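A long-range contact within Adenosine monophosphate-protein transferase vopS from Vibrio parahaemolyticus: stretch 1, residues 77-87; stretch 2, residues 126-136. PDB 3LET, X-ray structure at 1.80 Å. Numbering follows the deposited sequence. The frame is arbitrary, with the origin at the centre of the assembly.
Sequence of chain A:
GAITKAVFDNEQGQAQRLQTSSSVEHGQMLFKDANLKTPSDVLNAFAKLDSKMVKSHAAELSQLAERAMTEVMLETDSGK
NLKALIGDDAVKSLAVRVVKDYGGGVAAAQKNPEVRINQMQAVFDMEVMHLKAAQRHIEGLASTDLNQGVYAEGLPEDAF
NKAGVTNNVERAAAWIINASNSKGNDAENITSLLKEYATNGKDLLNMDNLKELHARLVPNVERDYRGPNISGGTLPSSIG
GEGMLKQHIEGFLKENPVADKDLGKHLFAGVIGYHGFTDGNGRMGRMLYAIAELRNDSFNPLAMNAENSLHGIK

Stretch 1, residues 77-87: DSGKNLKALIG
Stretch 2, residues 126-136: MEVMHLKAAQR

Residues 77-86 form a helix and residues 126-136 a segment of a longer one; the two run in broadly the same direction, their axes crossing at 29° with a closest approach of 9.7 Å. Both have ordinary i to i+4 bonding, for example Leu 82 N to Ser 78 O, 3.0 Å, and Gln 135 N to Leu 131 O, 2.9 Å, and the first helix ends as Gly 87 leaves helical phi/psi at phi 84°. Register is set by Leu 82 CA and Val 128 CA, 6.2 Å apart, and, one turn on, by Leu 85 CA and Leu 131 CA at 8.1 Å. No hydrogen bond links the helices; packing of side chains, burying 372 Å² in total, holds them together.

Along the second helix, Met 126 stays out of reach. Glu 127 (chi1 t, chi2 p) points toward the partner but offers its aliphatic part, with CG 4.0 Å from Leu 82 CD2, while its carboxylate is hydrogen-bonded elsewhere in the structure. Val 128 (chi1 t) is a knob set among Ser 78, Asn 81, Leu 82 and Leu 85. Val 128 CG2 lies 3.5 Å from Leu 82 CG, 3.9 Å from Asn 81 CB and 4.0 Å from Ser 78 O, and Val 128 CG1 is 4.1 Å from Leu 85 CD1; a compact, branched side chain suits this close approach of the backbones. Met 129 points away, and His 130 makes no contact.

Leu 131 (m, t) points toward the first helix, where its CD1 meets Leu 82 CD2 at 3.9 Å and Ile 86 CG2 at 4.0 Å. Ile 86 adopts p, t and Leu 82 m, t. The reciprocal knob is Leu 85 (m, t), buried among Val 128, Leu 131, Lys 132 and Gln 135. Lys 132, extended beyond its m chi1, leaves sideways and lays its methylene chain against this leucine, CG to Leu 85 CD1 at 4.2 Å. After Ala 133 and Ala 134, both out of reach, Gln 135 (t, t) brings OE1 to 3.6 Å from Leu 85 CD2, a van der Waals contact.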

# COMPACT_ATOMS: atom_id res chain seq x y z
N ASP A 77 -5.92 0.54 19.75
CA ASP A 77 -6.77 -0.42 19.07
C ASP A 77 -6.68 -0.26 17.55
O ASP A 77 -6.56 -1.26 16.82
CB ASP A 77 -8.22 -0.26 19.53
CG ASP A 77 -8.47 -0.89 20.89
OD1 ASP A 77 -7.49 -1.34 21.52
OD2 ASP A 77 -9.65 -0.94 21.31
N SER A 78 -6.77 0.97 17.04
CA SER A 78 -6.70 1.14 15.57
C SER A 78 -5.32 0.78 15.03
O SER A 78 -5.20 0.24 13.94
CB SER A 78 -7.09 2.56 15.13
OG SER A 78 -6.31 3.53 15.78
N GLY A 79 -4.27 1.05 15.81
CA GLY A 79 -2.95 0.67 15.37
C GLY A 79 -2.82 -0.85 15.26
O GLY A 79 -2.20 -1.37 14.33
N LYS A 80 -3.39 -1.57 16.21
CA LYS A 80 -3.41 -3.03 16.10
C LYS A 80 -4.29 -3.52 14.95
O LYS A 80 -3.96 -4.51 14.31
CB LYS A 80 -3.90 -3.63 17.43
CG LYS A 80 -2.86 -3.46 18.54
CD LYS A 80 -3.44 -3.98 19.87
CE LYS A 80 -2.47 -3.79 21.01
NZ LYS A 80 -3.22 -4.01 22.31
N ASN A 81 -5.39 -2.84 14.69
CA ASN A 81 -6.26 -3.20 13.56
C ASN A 81 -5.47 -3.07 12.24
O ASN A 81 -5.59 -3.91 11.37
CB ASN A 81 -7.48 -2.29 13.50
CG ASN A 81 -8.45 -2.51 14.65
OD1 ASN A 81 -8.41 -3.54 15.32
ND2 ASN A 81 -9.34 -1.54 14.87
N LEU A 82 -4.67 -2.02 12.10
CA LEU A 82 -3.87 -1.82 10.89
C LEU A 82 -2.79 -2.86 10.84
O LEU A 82 -2.48 -3.39 9.78
CB LEU A 82 -3.22 -0.43 10.86
CG LEU A 82 -4.19 0.70 10.53
CD1 LEU A 82 -3.55 2.06 10.88
CD2 LEU A 82 -4.57 0.62 9.03
N LYS A 83 -2.18 -3.15 11.97
CA LYS A 83 -1.17 -4.19 12.00
C LYS A 83 -1.76 -5.50 11.45
O LYS A 83 -1.12 -6.20 10.66
CB LYS A 83 -0.68 -4.40 13.43
CG LYS A 83 0.12 -5.70 13.59
CD LYS A 83 0.86 -5.73 14.94
CE LYS A 83 1.05 -7.14 15.44
NZ LYS A 83 1.72 -8.00 14.43
N ALA A 84 -2.98 -5.82 11.87
CA ALA A 84 -3.62 -7.06 11.44
C ALA A 84 -3.82 -7.06 9.91
O ALA A 84 -3.78 -8.11 9.27
CB ALA A 84 -4.97 -7.25 12.16
N LEU A 85 -4.02 -5.88 9.34
CA LEU A 85 -4.30 -5.76 7.91
C LEU A 85 -3.06 -5.72 7.02
O LEU A 85 -3.03 -6.38 5.98
CB LEU A 85 -5.13 -4.51 7.63
CG LEU A 85 -6.61 -4.58 8.06
CD1 LEU A 85 -7.16 -3.19 8.18
CD2 LEU A 85 -7.42 -5.36 7.02
N ILE A 86 -2.05 -4.93 7.41
CA ILE A 86 -0.94 -4.65 6.49
C ILE A 86 0.43 -5.02 7.06
O ILE A 86 1.44 -4.88 6.37
CB ILE A 86 -0.95 -3.16 6.01
CG1 ILE A 86 -0.68 -2.22 7.19
CG2 ILE A 86 -2.30 -2.82 5.35
CD1 ILE A 86 -0.68 -0.75 6.80
N GLY A 87 0.44 -5.50 8.30
CA GLY A 87 1.65 -5.99 8.95
C GLY A 87 2.52 -4.93 9.62
O GLY A 87 2.34 -3.74 9.40
N MET A 126 -10.16 5.78 10.19
CA MET A 126 -10.65 6.09 8.82
C MET A 126 -9.88 5.23 7.84
O MET A 126 -10.47 4.64 6.92
CB MET A 126 -10.45 7.57 8.46
CG MET A 126 -11.32 8.53 9.28
SD MET A 126 -13.06 8.28 8.95
CE MET A 126 -13.14 8.62 7.19
N GLU A 127 -8.58 5.12 8.05
CA GLU A 127 -7.77 4.31 7.13
C GLU A 127 -8.23 2.86 7.20
O GLU A 127 -8.45 2.21 6.18
CB GLU A 127 -6.29 4.42 7.47
CG GLU A 127 -5.38 3.59 6.55
CD GLU A 127 -5.28 4.13 5.11
OE1 GLU A 127 -5.93 5.13 4.78
OE2 GLU A 127 -4.52 3.53 4.30
N VAL A 128 -8.40 2.34 8.42
CA VAL A 128 -8.87 0.95 8.58
C VAL A 128 -10.21 0.74 7.85
O VAL A 128 -10.39 -0.25 7.15
CB VAL A 128 -9.04 0.59 10.07
CG1 VAL A 128 -9.80 -0.75 10.23
CG2 VAL A 128 -7.67 0.54 10.77
N MET A 129 -11.15 1.67 8.02
CA MET A 129 -12.43 1.55 7.34
C MET A 129 -12.26 1.40 5.82
O MET A 129 -12.96 0.63 5.16
CB MET A 129 -13.27 2.81 7.59
CG MET A 129 -13.99 2.83 8.90
SD MET A 129 -15.11 4.25 8.99
CE MET A 129 -16.00 4.03 7.44
N HIS A 130 -11.35 2.18 5.27
CA HIS A 130 -11.21 2.26 3.80
C HIS A 130 -10.53 1.03 3.26
O HIS A 130 -10.89 0.55 2.18
CB HIS A 130 -10.44 3.53 3.42
CG HIS A 130 -11.17 4.78 3.80
ND1 HIS A 130 -10.54 5.99 4.01
CD2 HIS A 130 -12.49 5.00 4.04
CE1 HIS A 130 -11.44 6.90 4.33
NE2 HIS A 130 -12.63 6.33 4.37
N LEU A 131 -9.55 0.52 3.99
CA LEU A 131 -8.88 -0.71 3.55
C LEU A 131 -9.89 -1.84 3.62
O LEU A 131 -9.92 -2.72 2.76
CB LEU A 131 -7.70 -1.04 4.46
CG LEU A 131 -6.66 0.08 4.47
CD1 LEU A 131 -5.47 -0.30 5.34
CD2 LEU A 131 -6.17 0.41 3.07
N LYS A 132 -10.70 -1.85 4.67
CA LYS A 132 -11.63 -2.97 4.83
C LYS A 132 -12.73 -2.91 3.80
O LYS A 132 -13.27 -3.94 3.43
CB LYS A 132 -12.25 -2.96 6.23
CG LYS A 132 -11.25 -3.48 7.27
CD LYS A 132 -11.94 -3.77 8.59
CE LYS A 132 -11.08 -4.65 9.46
NZ LYS A 132 -11.77 -4.96 10.75
N ALA A 133 -13.09 -1.71 3.36
CA ALA A 133 -14.15 -1.59 2.35
C ALA A 133 -13.63 -2.21 1.05
O ALA A 133 -14.36 -2.93 0.37
CB ALA A 133 -14.55 -0.14 2.15
N ALA A 134 -12.36 -1.95 0.71
CA ALA A 134 -11.81 -2.52 -0.53
C ALA A 134 -11.70 -4.03 -0.36
O ALA A 134 -11.99 -4.79 -1.27
CB ALA A 134 -10.44 -1.92 -0.86
N GLN A 135 -11.28 -4.46 0.83
CA GLN A 135 -11.04 -5.85 1.11
C GLN A 135 -12.35 -6.67 0.98
O GLN A 135 -12.34 -7.78 0.44
CB GLN A 135 -10.49 -6.02 2.52
CG GLN A 135 -10.08 -7.44 2.85
CD GLN A 135 -9.60 -7.58 4.30
OE1 GLN A 135 -10.12 -6.92 5.20
NE2 GLN A 135 -8.63 -8.46 4.53
N ARG A 136 -13.45 -6.15 1.50
CA ARG A 136 -14.74 -6.89 1.35
C ARG A 136 -14.99 -7.18 -0.14
O ARG A 136 -15.40 -8.29 -0.53
CB ARG A 136 -15.92 -6.09 1.93
CG ARG A 136 -15.87 -5.91 3.44
CD ARG A 136 -16.88 -4.87 3.99
NE ARG A 136 -16.39 -4.43 5.31
CZ ARG A 136 -16.30 -3.18 5.72
NH1 ARG A 136 -16.74 -2.18 4.97
NH2 ARG A 136 -15.81 -2.93 6.93